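PDB 4FQD: NikO protein from Streptomyces tendae, which probably transfers the enolpyruvyl group of phosphoenolpyruvate to a nucleotide acceptor, in a reaction like that of MurA, and is essential in the biosynthesis of nikkomycin. Local coordinates for residues Asp302-Arg310 / Pro326-Ala334. The protein carries 4 engineered substitutions. Numbering follows the deposited sequence.
Sequences DLLDRMGVR and PLRPVEFTA
CD1 of L303 sits squarely over the face of the F332 ring, 3.5 Å from the ring centroid, a CH-pi contact made from the helix side. With CG placed between its backbone N and carbonyl carbon (chi1 66°), F332 turns this face to the leucine. Next along, CG1 of V330 packs on M307 CG at 3.7 Å, and L327 closes the row with CD2 lying 3.8 Å from CG2 of V309. L347 and L350 of helix 344-351 back this tight, apolar side.

The other flank is polar and watery. The M307 carbonyl takes the backbone N-H of R328 (N to O, 2.8 Å) and a water that also bonds P326 O. R306, bent at chi3, sends NH1 to D302 OD2 in a salt bridge (3.0 Å) lying in the guanidinium plane; its NH2 reaches E331 O weakly, at 3.3 Å, and shares a second water with E331 N. Nearby, R328 lays its guanidinium over the G308 backbone. E331 itself turns to T333 of the second subunit.

G308, with positive phi, is the C-prime residue of a Schellman motif ending helix 298-307, here packed on the 327-330 loop and the start of strand 331-334, outermost in its sheet within this chain, in the EPSP synthase family's inverse beta/alpha barrel.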
loop_
_atom_site.group_PDB
_atom_site.type_symbol
_atom_site.label_atom_id
_atom_site.label_comp_id
_atom_site.label_asym_id
_atom_site.label_seq_id
_atom_site.Cartn_x
_atom_site.Cartn_y
_atom_site.Cartn_z
ATOM N N ASP A 302 -12.037 -3.441 -7.454
ATOM C CA ASP A 302 -12.045 -3.848 -6.056
ATOM C C ASP A 302 -12.006 -2.610 -5.169
ATOM O O ASP A 302 -12.624 -2.575 -4.106
ATOM C CB ASP A 302 -10.862 -4.765 -5.747
ATOM C CG ASP A 302 -10.771 -5.120 -4.276
ATOM O OD1 ASP A 302 -11.664 -5.838 -3.780
ATOM O OD2 ASP A 302 -9.806 -4.682 -3.614
ATOM N N LEU A 303 -11.278 -1.594 -5.620
ATOM C CA LEU A 303 -11.222 -0.319 -4.915
ATOM C C LEU A 303 -12.559 0.406 -4.993
ATOM O O LEU A 303 -13.042 0.934 -3.994
ATOM C CB LEU A 303 -10.116 0.564 -5.488
ATOM C CG LEU A 303 -8.684 0.174 -5.125
ATOM C CD1 LEU A 303 -7.701 1.101 -5.813
ATOM C CD2 LEU A 303 -8.491 0.207 -3.618
ATOM N N LEU A 304 -13.148 0.423 -6.185
ATOM C CA LEU A 304 -14.440 1.068 -6.403
ATOM C C LEU A 304 -15.517 0.467 -5.507
ATOM O O LEU A 304 -16.357 1.187 -4.964
ATOM C CB LEU A 304 -14.860 0.955 -7.870
ATOM C CG LEU A 304 -14.017 1.726 -8.890
ATOM C CD1 LEU A 304 -14.573 1.533 -10.293
ATOM C CD2 LEU A 304 -13.948 3.205 -8.532
ATOM N N ASP A 305 -15.484 -0.852 -5.355
ATOM C CA ASP A 305 -16.437 -1.546 -4.499
ATOM C C ASP A 305 -16.204 -1.188 -3.035
ATOM O O ASP A 305 -17.149 -1.070 -2.255
ATOM C CB ASP A 305 -16.331 -3.059 -4.691
ATOM C CG ASP A 305 -17.289 -3.828 -3.800
ATOM O OD1 ASP A 305 -18.425 -3.350 -3.594
ATOM O OD2 ASP A 305 -16.906 -4.906 -3.301
ATOM N N ARG A 306 -14.939 -1.018 -2.667
ATOM C CA ARG A 306 -14.581 -0.672 -1.298
ATOM C C ARG A 306 -14.936 0.776 -0.970
ATOM O O ARG A 306 -15.221 1.108 0.181
ATOM C CB ARG A 306 -13.092 -0.932 -1.051
ATOM C CG ARG A 306 -12.757 -2.398 -0.810
ATOM C CD ARG A 306 -11.320 -2.719 -1.195
ATOM N NE ARG A 306 -10.352 -1.866 -0.513
ATOM C CZ ARG A 306 -9.054 -1.840 -0.799
ATOM N NH1 ARG A 306 -8.570 -2.620 -1.755
ATOM N NH2 ARG A 306 -8.240 -1.034 -0.130
ATOM N N MET A 307 -14.925 1.632 -1.988
ATOM C CA MET A 307 -15.271 3.038 -1.799
ATOM C C MET A 307 -16.783 3.239 -1.771
ATOM O O MET A 307 -17.271 4.261 -1.293
ATOM C CB MET A 307 -14.641 3.906 -2.892
ATOM C CG MET A 307 -13.122 3.868 -2.912
ATOM S SD MET A 307 -12.395 4.982 -4.129
ATOM C CE MET A 307 -12.585 6.559 -3.300
ATOM N N GLY A 308 -17.518 2.256 -2.281
ATOM C CA GLY A 308 -18.966 2.332 -2.317
ATOM C C GLY A 308 -19.491 2.770 -3.670
ATOM O O GLY A 308 -20.658 3.140 -3.804
ATOM N N VAL A 309 -18.624 2.730 -4.677
ATOM C CA VAL A 309 -19.001 3.106 -6.034
ATOM C C VAL A 309 -19.756 1.977 -6.730
ATOM O O VAL A 309 -19.269 0.849 -6.808
ATOM C CB VAL A 309 -17.765 3.489 -6.875
ATOM C CG1 VAL A 309 -18.131 3.599 -8.348
ATOM C CG2 VAL A 309 -17.156 4.788 -6.366
ATOM N N ARG A 310 -20.949 2.283 -7.231
ATOM C CA ARG A 310 -21.757 1.288 -7.924
ATOM C C ARG A 310 -21.585 1.360 -9.439
ATOM O O ARG A 310 -21.829 2.399 -10.052
ATOM C CB ARG A 310 -23.238 1.437 -7.569
ATOM C CG ARG A 310 -24.147 0.584 -8.442
ATOM C CD ARG A 310 -25.613 0.750 -8.082
ATOM N NE ARG A 310 -26.474 0.068 -9.044
ATOM C CZ ARG A 310 -27.796 -0.019 -8.939
ATOM N NH1 ARG A 310 -28.420 0.529 -7.906
ATOM N NH2 ARG A 310 -28.497 -0.659 -9.867
ATOM N N PRO A 326 -21.855 9.891 0.599
ATOM C CA PRO A 326 -20.391 9.987 0.624
ATOM C C PRO A 326 -19.705 8.630 0.460
ATOM O O PRO A 326 -20.244 7.605 0.877
ATOM C CB PRO A 326 -20.106 10.552 2.016
ATOM C CG PRO A 326 -21.310 11.364 2.329
ATOM C CD PRO A 326 -22.468 10.625 1.724
ATOM N N LEU A 327 -18.527 8.634 -0.155
ATOM C CA LEU A 327 -17.777 7.406 -0.382
ATOM C C LEU A 327 -16.954 7.013 0.840
ATOM O O LEU A 327 -16.894 7.748 1.827
ATOM C CB LEU A 327 -16.862 7.557 -1.598
ATOM C CG LEU A 327 -17.551 7.750 -2.950
ATOM C CD1 LEU A 327 -16.524 7.921 -4.058
ATOM C CD2 LEU A 327 -18.480 6.582 -3.249
ATOM N N ARG A 328 -16.328 5.844 0.768
ATOM C CA ARG A 328 -15.445 5.376 1.828
ATOM C C ARG A 328 -13.988 5.469 1.389
ATOM O O ARG A 328 -13.664 5.181 0.237
ATOM C CB ARG A 328 -15.790 3.939 2.223
ATOM C CG ARG A 328 -16.990 3.822 3.150
ATOM C CD ARG A 328 -18.079 2.957 2.543
ATOM N NE ARG A 328 -17.560 1.679 2.065
ATOM C CZ ARG A 328 -18.307 0.738 1.495
ATOM N NH1 ARG A 328 -17.751 -0.395 1.086
ATOM N NH2 ARG A 328 -19.609 0.929 1.334
ATOM N N PRO A 329 -13.104 5.879 2.310
ATOM C CA PRO A 329 -11.680 6.032 2.002
ATOM C C PRO A 329 -10.984 4.685 1.838
ATOM O O PRO A 329 -11.428 3.684 2.402
ATOM C CB PRO A 329 -11.137 6.760 3.233
ATOM C CG PRO A 329 -12.045 6.343 4.334
ATOM C CD PRO A 329 -13.406 6.219 3.712
ATOM N N VAL A 330 -9.902 4.670 1.068
ATOM C CA VAL A 330 -9.132 3.454 0.839
ATOM C C VAL A 330 -7.636 3.739 0.866
ATOM O O VAL A 330 -7.203 4.860 0.596
ATOM C CB VAL A 330 -9.474 2.816 -0.524
ATOM C CG1 VAL A 330 -10.859 2.184 -0.497
ATOM C CG2 VAL A 330 -9.368 3.850 -1.634
ATOM N N GLU A 331 -6.850 2.723 1.203
ATOM C CA GLU A 331 -5.405 2.801 1.044
ATOM C C GLU A 331 -4.950 1.675 0.121
ATOM O O GLU A 331 -5.376 0.528 0.266
ATOM C CB GLU A 331 -4.678 2.771 2.398
ATOM C CG GLU A 331 -4.596 1.415 3.084
ATOM C CD GLU A 331 -3.375 0.608 2.666
ATOM O OE1 GLU A 331 -3.257 -0.553 3.109
ATOM O OE2 GLU A 331 -2.536 1.129 1.899
ATOM N N PHE A 332 -4.103 2.011 -0.844
ATOM C CA PHE A 332 -3.656 1.029 -1.822
ATOM C C PHE A 332 -2.343 1.440 -2.471
ATOM O O PHE A 332 -1.842 2.543 -2.251
ATOM C CB PHE A 332 -4.723 0.820 -2.899
ATOM C CG PHE A 332 -4.958 2.026 -3.763
ATOM C CD1 PHE A 332 -5.844 3.014 -3.370
ATOM C CD2 PHE A 332 -4.294 2.171 -4.971
ATOM C CE1 PHE A 332 -6.062 4.125 -4.162
ATOM C CE2 PHE A 332 -4.506 3.278 -5.766
ATOM C CZ PHE A 332 -5.393 4.258 -5.361
ATOM N N THR A 333 -1.799 0.543 -3.283
ATOM C CA THR A 333 -0.549 0.802 -3.978
ATOM C C THR A 333 -0.696 0.532 -5.468
ATOM O O THR A 333 -1.029 -0.580 -5.876
ATOM C CB THR A 333 0.590 -0.070 -3.421
ATOM O OG1 THR A 333 0.795 0.234 -2.035
ATOM C CG2 THR A 333 1.876 0.187 -4.184
ATOM N N ALA A 334 -0.459 1.556 -6.280
ATOM C CA ALA A 334 -0.455 1.388 -7.726
ATOM C C ALA A 334 0.781 0.595 -8.136
ATOM O O ALA A 334 1.908 1.056 -7.964
ATOM C CB ALA A 334 -0.479 2.738 -8.420
HETATM O O HOH W 1 -8.599 0.758 2.196
HETATM O O HOH W 2 -13.460 1.125 2.278
HETATM O O HOH W 3 -20.081 4.773 0.168
#